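Local coordinates for dehydroquinate synthase (Thermus thermophilus, PDB 1UJN), which probably converts 3-deoxy-D-arabino-heptulosonate 7-phosphate to 3-dehydroquinate with release of phosphate, a step of chorismate biosynthesis that uses NAD and a divalent metal, at residues L227-A239 with H247-A259. Sequence-based numbering, arbitrary orientation.
Sequences LNLGHTLGHALEA and HGMAVAYGLLYAA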
loop_
_atom_site.group_PDB
_atom_site.type_symbol
_atom_site.label_atom_id
_atom_site.label_comp_id
_atom_site.label_asym_id
_atom_site.label_seq_id
_atom_site.Cartn_x
_atom_site.Cartn_y
_atom_site.Cartn_z
ATOM N N LEU A 227 -3.033 -20.897 11.731
ATOM C CA LEU A 227 -2.425 -21.122 10.424
ATOM C C LEU A 227 -0.904 -21.136 10.559
ATOM O O LEU A 227 -0.190 -21.561 9.649
ATOM C CB LEU A 227 -2.856 -20.024 9.446
ATOM C CG LEU A 227 -4.354 -19.950 9.127
ATOM C CD1 LEU A 227 -4.662 -18.657 8.394
ATOM C CD2 LEU A 227 -4.760 -21.155 8.290
ATOM N N ASN A 228 -0.411 -20.673 11.702
ATOM C CA ASN A 228 1.027 -20.650 11.941
ATOM C C ASN A 228 1.528 -21.962 12.531
ATOM O O ASN A 228 2.650 -22.040 13.033
ATOM C CB ASN A 228 1.395 -19.487 12.863
ATOM C CG ASN A 228 1.163 -18.137 12.209
ATOM O OD1 ASN A 228 1.642 -17.882 11.101
ATOM N ND2 ASN A 228 0.427 -17.264 12.892
ATOM N N LEU A 229 0.688 -22.993 12.470
ATOM C CA LEU A 229 1.055 -24.309 12.983
ATOM C C LEU A 229 2.308 -24.809 12.262
ATOM O O LEU A 229 2.343 -24.854 11.033
ATOM C CB LEU A 229 -0.096 -25.296 12.759
ATOM C CG LEU A 229 0.123 -26.768 13.132
ATOM C CD1 LEU A 229 0.356 -26.910 14.639
ATOM C CD2 LEU A 229 -1.091 -27.575 12.699
ATOM N N GLY A 230 3.331 -25.170 13.035
ATOM C CA GLY A 230 4.573 -25.668 12.462
ATOM C C GLY A 230 5.492 -24.604 11.882
ATOM O O GLY A 230 6.576 -24.921 11.387
ATOM N N HIS A 231 5.078 -23.343 11.955
ATOM C CA HIS A 231 5.875 -22.252 11.401
ATOM C C HIS A 231 6.938 -21.649 12.319
ATOM O O HIS A 231 7.866 -20.999 11.838
ATOM C CB HIS A 231 4.958 -21.137 10.896
ATOM C CG HIS A 231 4.280 -21.452 9.596
ATOM N ND1 HIS A 231 3.426 -22.524 9.439
ATOM C CD2 HIS A 231 4.326 -20.829 8.395
ATOM C CE1 HIS A 231 2.972 -22.545 8.197
ATOM N NE2 HIS A 231 3.503 -21.528 7.543
ATOM N N THR A 232 6.815 -21.850 13.627
ATOM C CA THR A 232 7.801 -21.302 14.555
ATOM C C THR A 232 9.143 -22.000 14.344
ATOM O O THR A 232 10.177 -21.348 14.182
ATOM C CB THR A 232 7.355 -21.472 16.026
ATOM O OG1 THR A 232 6.090 -20.825 16.220
ATOM C CG2 THR A 232 8.376 -20.843 16.966
ATOM N N LEU A 233 9.129 -23.330 14.342
ATOM C CA LEU A 233 10.359 -24.072 14.116
ATOM C C LEU A 233 10.700 -24.003 12.631
ATOM O O LEU A 233 11.870 -23.897 12.257
ATOM C CB LEU A 233 10.207 -25.536 14.547
ATOM C CG LEU A 233 11.459 -26.383 14.282
ATOM C CD1 LEU A 233 12.648 -25.785 15.023
ATOM C CD2 LEU A 233 11.226 -27.817 14.715
ATOM N N GLY A 234 9.671 -24.055 11.788
ATOM C CA GLY A 234 9.885 -23.998 10.353
ATOM C C GLY A 234 10.682 -22.772 9.954
ATOM O O GLY A 234 11.652 -22.857 9.201
ATOM N N HIS A 235 10.265 -21.623 10.464
ATOM C CA HIS A 235 10.934 -20.365 10.175
ATOM C C HIS A 235 12.394 -20.416 10.616
ATOM O O HIS A 235 13.285 -19.942 9.908
ATOM C CB HIS A 235 10.223 -19.227 10.901
ATOM C CG HIS A 235 10.861 -17.893 10.696
ATOM N ND1 HIS A 235 10.747 -17.188 9.518
ATOM C CD2 HIS A 235 11.633 -17.139 11.513
ATOM C CE1 HIS A 235 11.422 -16.056 9.618
ATOM N NE2 HIS A 235 11.968 -16.002 10.819
ATOM N N ALA A 236 12.630 -20.998 11.789
ATOM C CA ALA A 236 13.975 -21.109 12.338
ATOM C C ALA A 236 14.869 -21.977 11.457
ATOM O O ALA A 236 16.058 -21.688 11.286
ATOM C CB ALA A 236 13.912 -21.684 13.747
ATOM N N LEU A 237 14.298 -23.040 10.901
ATOM C CA LEU A 237 15.051 -23.948 10.037
ATOM C C LEU A 237 15.385 -23.268 8.716
ATOM O O LEU A 237 16.496 -23.402 8.198
ATOM C CB LEU A 237 14.241 -25.224 9.786
ATOM C CG LEU A 237 14.017 -26.108 11.023
ATOM C CD1 LEU A 237 13.034 -27.222 10.691
ATOM C CD2 LEU A 237 15.344 -26.683 11.499
ATOM N N GLU A 238 14.420 -22.537 8.169
ATOM C CA GLU A 238 14.638 -21.830 6.917
ATOM C C GLU A 238 15.755 -20.811 7.088
ATOM O O GLU A 238 16.592 -20.641 6.203
ATOM C CB GLU A 238 13.354 -21.129 6.475
ATOM C CG GLU A 238 12.350 -22.050 5.806
ATOM C CD GLU A 238 11.098 -21.319 5.365
ATOM O OE1 GLU A 238 10.255 -21.001 6.230
ATOM O OE2 GLU A 238 10.961 -21.051 4.153
ATOM N N ALA A 239 15.776 -20.148 8.240
ATOM C CA ALA A 239 16.796 -19.145 8.520
ATOM C C ALA A 239 18.178 -19.767 8.686
ATOM O O ALA A 239 19.169 -19.259 8.152
ATOM C CB ALA A 239 16.421 -18.355 9.773
ATOM N N HIS A 247 10.226 -23.682 1.784
ATOM C CA HIS A 247 9.212 -23.395 2.793
ATOM C C HIS A 247 8.341 -24.583 3.188
ATOM O O HIS A 247 8.163 -24.858 4.378
ATOM C CB HIS A 247 8.304 -22.262 2.320
ATOM C CG HIS A 247 7.276 -21.859 3.330
ATOM N ND1 HIS A 247 7.599 -21.200 4.497
ATOM C CD2 HIS A 247 5.935 -22.040 3.358
ATOM C CE1 HIS A 247 6.500 -20.993 5.202
ATOM N NE2 HIS A 247 5.477 -21.494 4.532
ATOM N N GLY A 248 7.791 -25.276 2.196
ATOM C CA GLY A 248 6.933 -26.418 2.475
ATOM C C GLY A 248 7.633 -27.525 3.238
ATOM O O GLY A 248 7.027 -28.204 4.075
ATOM N N MET A 249 8.916 -27.719 2.950
ATOM C CA MET A 249 9.677 -28.754 3.627
ATOM C C MET A 249 9.877 -28.349 5.079
ATOM O O MET A 249 9.758 -29.174 5.987
ATOM C CB MET A 249 11.025 -28.956 2.933
ATOM C CG MET A 249 10.901 -29.389 1.477
ATOM S SD MET A 249 9.954 -30.918 1.278
ATOM C CE MET A 249 10.235 -31.287 -0.479
ATOM N N ALA A 250 10.162 -27.068 5.294
ATOM C CA ALA A 250 10.368 -26.545 6.636
ATOM C C ALA A 250 9.092 -26.713 7.456
ATOM O O ALA A 250 9.142 -27.054 8.639
ATOM C CB ALA A 250 10.758 -25.079 6.571
ATOM N N VAL A 251 7.950 -26.464 6.824
ATOM C CA VAL A 251 6.674 -26.610 7.509
ATOM C C VAL A 251 6.470 -28.059 7.937
ATOM O O VAL A 251 6.036 -28.322 9.059
ATOM C CB VAL A 251 5.500 -26.184 6.608
ATOM C CG1 VAL A 251 4.171 -26.554 7.272
ATOM C CG2 VAL A 251 5.561 -24.679 6.362
ATOM N N ALA A 252 6.788 -28.996 7.048
ATOM C CA ALA A 252 6.633 -30.413 7.360
ATOM C C ALA A 252 7.435 -30.766 8.610
ATOM O O ALA A 252 6.943 -31.477 9.497
ATOM C CB ALA A 252 7.090 -31.264 6.184
ATOM N N TYR A 253 8.669 -30.268 8.673
ATOM C CA TYR A 253 9.538 -30.513 9.824
ATOM C C TYR A 253 8.928 -29.876 11.074
ATOM O O TYR A 253 8.978 -30.451 12.159
ATOM C CB TYR A 253 10.934 -29.922 9.581
ATOM C CG TYR A 253 11.839 -30.782 8.723
ATOM C CD1 TYR A 253 12.462 -30.260 7.586
ATOM C CD2 TYR A 253 12.108 -32.102 9.072
ATOM C CE1 TYR A 253 13.336 -31.037 6.824
ATOM C CE2 TYR A 253 12.978 -32.886 8.318
ATOM C CZ TYR A 253 13.590 -32.346 7.199
ATOM O OH TYR A 253 14.474 -33.116 6.476
ATOM N N GLY A 254 8.352 -28.687 10.907
ATOM C CA GLY A 254 7.733 -27.986 12.020
ATOM C C GLY A 254 6.494 -28.711 12.522
ATOM O O GLY A 254 6.175 -28.663 13.711
ATOM N N LEU A 255 5.799 -29.391 11.614
ATOM C CA LEU A 255 4.598 -30.141 11.981
ATOM C C LEU A 255 4.949 -31.317 12.881
ATOM O O LEU A 255 4.193 -31.661 13.796
ATOM C CB LEU A 255 3.880 -30.641 10.729
ATOM C CG LEU A 255 3.259 -29.536 9.872
ATOM C CD1 LEU A 255 2.589 -30.146 8.652
ATOM C CD2 LEU A 255 2.246 -28.767 10.699
ATOM N N LEU A 256 6.093 -31.942 12.618
ATOM C CA LEU A 256 6.527 -33.062 13.442
ATOM C C LEU A 256 6.817 -32.539 14.850
ATOM O O LEU A 256 6.447 -33.163 15.849
ATOM C CB LEU A 256 7.786 -33.707 12.860
ATOM C CG LEU A 256 8.378 -34.854 13.685
ATOM C CD1 LEU A 256 7.358 -35.974 13.802
ATOM C CD2 LEU A 256 9.648 -35.359 13.030
ATOM N N TYR A 257 7.465 -31.381 14.926
ATOM C CA TYR A 257 7.796 -30.791 16.218
ATOM C C TYR A 257 6.520 -30.443 16.974
ATOM O O TYR A 257 6.402 -30.720 18.170
ATOM C CB TYR A 257 8.641 -29.530 16.027
ATOM C CG TYR A 257 9.232 -28.996 17.313
ATOM C CD1 TYR A 257 10.226 -29.701 17.992
ATOM C CD2 TYR A 257 8.800 -27.787 17.849
ATOM C CE1 TYR A 257 10.781 -29.206 19.181
ATOM C CE2 TYR A 257 9.344 -27.284 19.036
ATOM C CZ TYR A 257 10.332 -27.999 19.693
ATOM O OH TYR A 257 10.865 -27.507 20.866
ATOM N N ALA A 258 5.562 -29.842 16.274
ATOM C CA ALA A 258 4.286 -29.464 16.878
ATOM C C ALA A 258 3.588 -30.700 17.429
ATOM O O ALA A 258 3.031 -30.675 18.534
ATOM C CB ALA A 258 3.397 -28.781 15.845
ATOM N N ALA A 259 3.621 -31.783 16.657
ATOM C CA ALA A 259 3.008 -33.032 17.077
ATOM C C ALA A 259 3.655 -33.536 18.367
ATOM O O ALA A 259 2.968 -34.052 19.250
ATOM C CB ALA A 259 3.144 -34.078 15.975
HETATM O O HOH W 1 3.143 -21.542 5.134
#
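With CG anti to the backbone N (chi1 -177°), His247 swings its ring toward helix 231-239, where His231, its CG beside its own N (chi1 -76°), brings NE2 to 3.6 Å from His247 NE2. The ring planes stand 61° apart, and an atom modelled as water sits off the line between the two NE2 atoms, 2.4 Å from each, doubtfully short for water and closer to a metal-ligand distance. His231 ND1 donates to Leu229 O (3.0 Å) from above the carbonyl plane; His247 ND1 donates to Glu238 OE1 (3.2 Å) on its syn side but well out of the carboxylate plane, and weakly to OE2. Were Glu238 an alanine, His247 ND1 would probably lose its carboxylate acceptor, the imidazole would turn more freely, and Ala250 CB would lose the CG packed on it. Val251 CG2 lies over one face of each imidazole. Beside the rings the helix axes come within 7.3 Å, where Gly230, the N-cap of helix 231-239, meets Gly254. On the side away from the histidines, Leu233 CD2 packs on Tyr257 CB (3.4 Å). His231 and His247, with Glu173 of helix 164-181 as third predicted ligand, form an arrangement consistent with the zinc or cobalt site of dehydroquinate synthases.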